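Local atomic coordinates of putative dihydrodipicolinate synthase family protein (Coccidioides immitis, PDB entry 3QFE), a protein that belongs to the dihydrodipicolinate synthase family of TIM-barrel proteins and is built on a parallel barrel of eight strands followed by C-terminal helices. Residues G261-S273 / D293-M307. Numbering follows the deposited sequence.
Sequences GIATTKYAAAIFS and DPPSEAAKQEVRKVM
Helix 262-271 and the start of the C-terminal helix 297-317 pack in the helical region that follows the barrel of this family, where Tyr-267 meets Lys-300 with a ring face and Arg-304 with its hydroxyl. With CG anti to the backbone N (chi1 173°), the tyrosine ring reaches across to the second helix. There the aliphatic chain of Lys-300 lies across one face, crossing the tyrosine side chain at about a right angle, its CG 3.6 Å from the ring centroid in a CH-pi contact. One turn later, Arg-304 bends at chi3 and donates from NH1 to Tyr-267 OH (3.0 Å, 146° at the hydrogen). The hydroxyl lies in the guanidinium plane, although the ring is steeply inclined to it. Lys-300 thus limits the ring from one face, while the bond at the hydroxyl holds its far end.

Val-303 wedges in beside it: CG1 meets the ring edge and Ala-268 CB, while CG2 touches Thr-264 CG2 at 3.7 Å. Farther along, Met-307 SD approaches Phe-272 CE2 obliquely at 3.7 Å, a Met-aromatic contact, and the Met-307 CE methyl rests on Ala-268 CB. At the other end the Pro-295 ring sits against Ala-263 and Tyr-267 CB, just before Ser-296 caps the second helix.

The axes of 262-271 and 297-307 approach to 10.3 Å, crossing at -54°. Helix 262-271 lies between helix 297-317 and the barrel, with Ala-269 on Tyr-37 of helix 31-42 and Lys-266 salt-bridged to Glu-57, just after strand 48-51.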
loop_
_atom_site.group_PDB
_atom_site.type_symbol
_atom_site.label_atom_id
_atom_site.label_comp_id
_atom_site.label_asym_id
_atom_site.label_seq_id
_atom_site.Cartn_x
_atom_site.Cartn_y
_atom_site.Cartn_z
ATOM N N GLY A 261 -2.389 0.921 -15.286
ATOM C CA GLY A 261 -1.840 0.899 -13.927
ATOM C C GLY A 261 -1.965 2.254 -13.251
ATOM O O GLY A 261 -3.080 2.773 -13.091
ATOM N N ILE A 262 -0.815 2.832 -12.882
ATOM C CA ILE A 262 -0.729 3.994 -11.984
ATOM C C ILE A 262 -1.505 5.237 -12.456
ATOM O O ILE A 262 -2.170 5.886 -11.652
ATOM C CB ILE A 262 0.755 4.355 -11.684
ATOM C CG1 ILE A 262 1.363 3.349 -10.703
ATOM C CG2 ILE A 262 0.900 5.780 -11.117
ATOM C CD1 ILE A 262 2.873 3.205 -10.857
ATOM N N ALA A 263 -1.420 5.571 -13.735
ATOM C CA ALA A 263 -2.074 6.766 -14.241
ATOM C C ALA A 263 -3.603 6.716 -14.089
ATOM O O ALA A 263 -4.253 7.746 -13.828
ATOM C CB ALA A 263 -1.696 7.007 -15.686
ATOM N N THR A 264 -4.171 5.524 -14.260
ATOM C CA THR A 264 -5.609 5.334 -14.145
ATOM C C THR A 264 -6.043 5.429 -12.682
ATOM O O THR A 264 -7.036 6.088 -12.367
ATOM C CB THR A 264 -6.058 3.992 -14.783
ATOM O OG1 THR A 264 -5.755 4.014 -16.178
ATOM C CG2 THR A 264 -7.545 3.807 -14.657
ATOM N N THR A 265 -5.295 4.776 -11.801
ATOM C CA THR A 265 -5.550 4.842 -10.368
ATOM C C THR A 265 -5.495 6.284 -9.844
ATOM O O THR A 265 -6.429 6.722 -9.179
ATOM C CB THR A 265 -4.583 3.934 -9.571
ATOM O OG1 THR A 265 -4.860 2.575 -9.902
ATOM C CG2 THR A 265 -4.761 4.119 -8.032
ATOM N N LYS A 266 -4.432 7.020 -10.170
ATOM C CA LYS A 266 -4.332 8.452 -9.804
ATOM C C LYS A 266 -5.542 9.262 -10.261
ATOM O O LYS A 266 -6.048 10.094 -9.506
ATOM C CB LYS A 266 -3.054 9.098 -10.339
ATOM C CG LYS A 266 -1.769 8.498 -9.789
ATOM C CD LYS A 266 -0.542 9.351 -10.137
ATOM C CE LYS A 266 -0.513 10.573 -9.250
ATOM N NZ LYS A 266 0.709 11.385 -9.387
ATOM N N TYR A 267 -6.016 9.006 -11.479
ATOM C CA TYR A 267 -7.142 9.751 -12.043
ATOM C C TYR A 267 -8.450 9.404 -11.313
ATOM O O TYR A 267 -9.304 10.269 -11.072
ATOM C CB TYR A 267 -7.263 9.528 -13.555
ATOM C CG TYR A 267 -8.518 10.148 -14.117
ATOM C CD1 TYR A 267 -8.593 11.525 -14.364
ATOM C CD2 TYR A 267 -9.666 9.378 -14.328
ATOM C CE1 TYR A 267 -9.763 12.102 -14.841
ATOM C CE2 TYR A 267 -10.840 9.958 -14.794
ATOM C CZ TYR A 267 -10.881 11.317 -15.052
ATOM O OH TYR A 267 -12.052 11.894 -15.509
ATOM N N ALA A 268 -8.606 8.133 -10.947
ATOM C CA ALA A 268 -9.804 7.719 -10.211
ATOM C C ALA A 268 -9.815 8.402 -8.841
ATOM O O ALA A 268 -10.823 8.935 -8.418
ATOM C CB ALA A 268 -9.866 6.202 -10.083
ATOM N N ALA A 269 -8.672 8.406 -8.169
ATOM C CA ALA A 269 -8.546 9.107 -6.892
ATOM C C ALA A 269 -8.848 10.588 -7.082
ATOM O O ALA A 269 -9.523 11.191 -6.248
ATOM C CB ALA A 269 -7.164 8.915 -6.325
ATOM N N ALA A 270 -8.390 11.164 -8.198
ATOM C CA ALA A 270 -8.618 12.579 -8.457
ATOM C C ALA A 270 -10.108 12.895 -8.469
ATOM O O ALA A 270 -10.530 13.942 -7.962
ATOM C CB ALA A 270 -7.979 13.014 -9.752
ATOM N N ILE A 271 -10.924 12.019 -9.050
ATOM C CA ILE A 271 -12.306 12.422 -9.242
ATOM C C ILE A 271 -13.246 11.876 -8.195
ATOM O O ILE A 271 -14.408 12.270 -8.132
ATOM C CB ILE A 271 -12.816 12.155 -10.678
ATOM C CG1 ILE A 271 -12.708 10.667 -11.035
ATOM C CG2 ILE A 271 -12.097 13.076 -11.686
ATOM C CD1 ILE A 271 -13.752 10.250 -12.042
ATOM N N PHE A 272 -12.745 10.969 -7.366
ATOM C CA PHE A 272 -13.567 10.434 -6.305
ATOM C C PHE A 272 -13.064 10.888 -4.948
ATOM O O PHE A 272 -13.545 11.896 -4.427
ATOM C CB PHE A 272 -13.720 8.919 -6.437
ATOM C CG PHE A 272 -14.433 8.511 -7.695
ATOM C CD1 PHE A 272 -15.765 8.908 -7.921
ATOM C CD2 PHE A 272 -13.779 7.757 -8.679
ATOM C CE1 PHE A 272 -16.446 8.546 -9.112
ATOM C CE2 PHE A 272 -14.444 7.377 -9.870
ATOM C CZ PHE A 272 -15.781 7.778 -10.091
ATOM N N SER A 273 -12.068 10.195 -4.406
ATOM C CA SER A 273 -11.577 10.484 -3.054
ATOM C C SER A 273 -10.954 11.877 -2.857
ATOM O O SER A 273 -11.200 12.519 -1.835
ATOM C CB SER A 273 -10.571 9.418 -2.626
ATOM O OG SER A 273 -9.468 9.483 -3.498
ATOM N N ASP A 293 2.776 10.355 -19.357
ATOM C CA ASP A 293 1.543 10.968 -19.817
ATOM C C ASP A 293 0.364 10.542 -18.951
ATOM O O ASP A 293 0.371 9.446 -18.389
ATOM C CB ASP A 293 1.277 10.638 -21.303
ATOM C CG ASP A 293 1.980 11.614 -22.274
ATOM O OD1 ASP A 293 2.650 12.579 -21.823
ATOM O OD2 ASP A 293 1.873 11.411 -23.504
ATOM N N PRO A 294 -0.651 11.412 -18.839
ATOM C CA PRO A 294 -1.900 11.068 -18.160
ATOM C C PRO A 294 -2.738 10.047 -18.978
ATOM O O PRO A 294 -2.401 9.745 -20.132
ATOM C CB PRO A 294 -2.631 12.417 -18.091
ATOM C CG PRO A 294 -2.172 13.139 -19.337
ATOM C CD PRO A 294 -0.705 12.760 -19.446
ATOM N N PRO A 295 -3.818 9.517 -18.381
ATOM C CA PRO A 295 -4.709 8.621 -19.110
ATOM C C PRO A 295 -5.388 9.321 -20.285
ATOM O O PRO A 295 -5.681 10.526 -20.210
ATOM C CB PRO A 295 -5.771 8.246 -18.078
ATOM C CG PRO A 295 -5.177 8.580 -16.761
ATOM C CD PRO A 295 -4.217 9.688 -16.974
ATOM N N SER A 296 -5.637 8.557 -21.352
ATOM C CA SER A 296 -6.444 9.018 -22.493
ATOM C C SER A 296 -7.862 9.369 -22.077
ATOM O O SER A 296 -8.347 8.919 -21.036
ATOM C CB SER A 296 -6.508 7.938 -23.566
ATOM O OG SER A 296 -7.145 6.789 -23.035
ATOM N N GLU A 297 -8.518 10.177 -22.906
ATOM C CA GLU A 297 -9.908 10.558 -22.703
ATOM C C GLU A 297 -10.814 9.339 -22.549
ATOM O O GLU A 297 -11.666 9.289 -21.649
ATOM C CB GLU A 297 -10.387 11.448 -23.854
ATOM C CG GLU A 297 -9.786 12.867 -23.832
ATOM C CD GLU A 297 -10.155 13.660 -22.565
ATOM O OE1 GLU A 297 -9.230 14.124 -21.848
ATOM O OE2 GLU A 297 -11.370 13.809 -22.282
ATOM N N ALA A 298 -10.592 8.359 -23.424
ATOM C CA ALA A 298 -11.339 7.102 -23.429
ATOM C C ALA A 298 -11.110 6.299 -22.148
ATOM O O ALA A 298 -12.045 5.687 -21.629
ATOM C CB ALA A 298 -10.999 6.261 -24.679
ATOM N N ALA A 299 -9.880 6.302 -21.640
ATOM C CA ALA A 299 -9.585 5.675 -20.349
ATOM C C ALA A 299 -10.326 6.396 -19.239
ATOM O O ALA A 299 -10.846 5.750 -18.332
ATOM C CB ALA A 299 -8.109 5.666 -20.066
ATOM N N LYS A 300 -10.386 7.728 -19.328
ATOM C CA LYS A 300 -11.074 8.543 -18.321
ATOM C C LYS A 300 -12.577 8.294 -18.358
ATOM O O LYS A 300 -13.200 8.127 -17.307
ATOM C CB LYS A 300 -10.785 10.036 -18.498
ATOM C CG LYS A 300 -9.360 10.473 -18.118
ATOM C CD LYS A 300 -9.086 11.944 -18.518
ATOM C CE LYS A 300 -7.699 12.413 -18.031
ATOM N NZ LYS A 300 -7.187 13.642 -18.728
ATOM N N GLN A 301 -13.156 8.244 -19.559
ATOM C CA GLN A 301 -14.598 7.978 -19.684
ATOM C C GLN A 301 -14.945 6.632 -19.026
ATOM O O GLN A 301 -15.875 6.561 -18.221
ATOM C CB GLN A 301 -15.077 8.061 -21.136
ATOM N N GLU A 302 -14.144 5.600 -19.319
ATOM C CA GLU A 302 -14.299 4.247 -18.752
ATOM C C GLU A 302 -14.316 4.247 -17.205
ATOM O O GLU A 302 -15.156 3.606 -16.581
ATOM C CB GLU A 302 -13.189 3.324 -19.281
ATOM C CG GLU A 302 -13.502 1.803 -19.307
ATOM C CD GLU A 302 -12.251 0.942 -19.631
ATOM O OE1 GLU A 302 -11.756 0.973 -20.789
ATOM O OE2 GLU A 302 -11.756 0.228 -18.727
ATOM N N VAL A 303 -13.388 4.980 -16.604
ATOM C CA VAL A 303 -13.333 5.111 -15.158
ATOM C C VAL A 303 -14.654 5.627 -14.596
ATOM O O VAL A 303 -15.203 5.038 -13.667
ATOM C CB VAL A 303 -12.162 6.000 -14.732
ATOM C CG1 VAL A 303 -12.211 6.294 -13.213
ATOM C CG2 VAL A 303 -10.854 5.318 -15.103
ATOM N N ARG A 304 -15.174 6.698 -15.189
ATOM C CA ARG A 304 -16.411 7.308 -14.731
ATOM C C ARG A 304 -17.611 6.369 -14.886
ATOM O O ARG A 304 -18.463 6.306 -14.001
ATOM C CB ARG A 304 -16.658 8.643 -15.433
ATOM C CG ARG A 304 -15.477 9.606 -15.349
ATOM C CD ARG A 304 -15.811 11.023 -15.828
ATOM N NE ARG A 304 -16.063 11.079 -17.275
ATOM C CZ ARG A 304 -15.184 11.486 -18.198
ATOM N NH1 ARG A 304 -13.966 11.898 -17.857
ATOM N NH2 ARG A 304 -15.528 11.487 -19.479
ATOM N N LYS A 305 -17.671 5.625 -15.989
ATOM C CA LYS A 305 -18.793 4.711 -16.217
ATOM C C LYS A 305 -18.737 3.521 -15.258
ATOM O O LYS A 305 -19.708 3.238 -14.548
ATOM C CB LYS A 305 -18.839 4.213 -17.673
ATOM N N VAL A 306 -17.585 2.860 -15.223
ATOM C CA VAL A 306 -17.410 1.607 -14.509
ATOM C C VAL A 306 -17.387 1.754 -12.988
ATOM O O VAL A 306 -17.655 0.794 -12.271
ATOM C CB VAL A 306 -16.127 0.891 -15.012
ATOM C CG1 VAL A 306 -15.474 0.011 -13.926
ATOM C CG2 VAL A 306 -16.436 0.104 -16.277
ATOM N N MET A 307 -17.074 2.944 -12.493
ATOM C CA MET A 307 -16.991 3.161 -11.050
ATOM C C MET A 307 -18.203 3.896 -10.442
ATOM O O MET A 307 -18.270 4.061 -9.223
ATOM C CB MET A 307 -15.697 3.896 -10.708
ATOM C CG MET A 307 -14.441 3.123 -10.978
ATOM S SD MET A 307 -12.998 3.989 -10.308
ATOM C CE MET A 307 -11.682 2.948 -10.927
#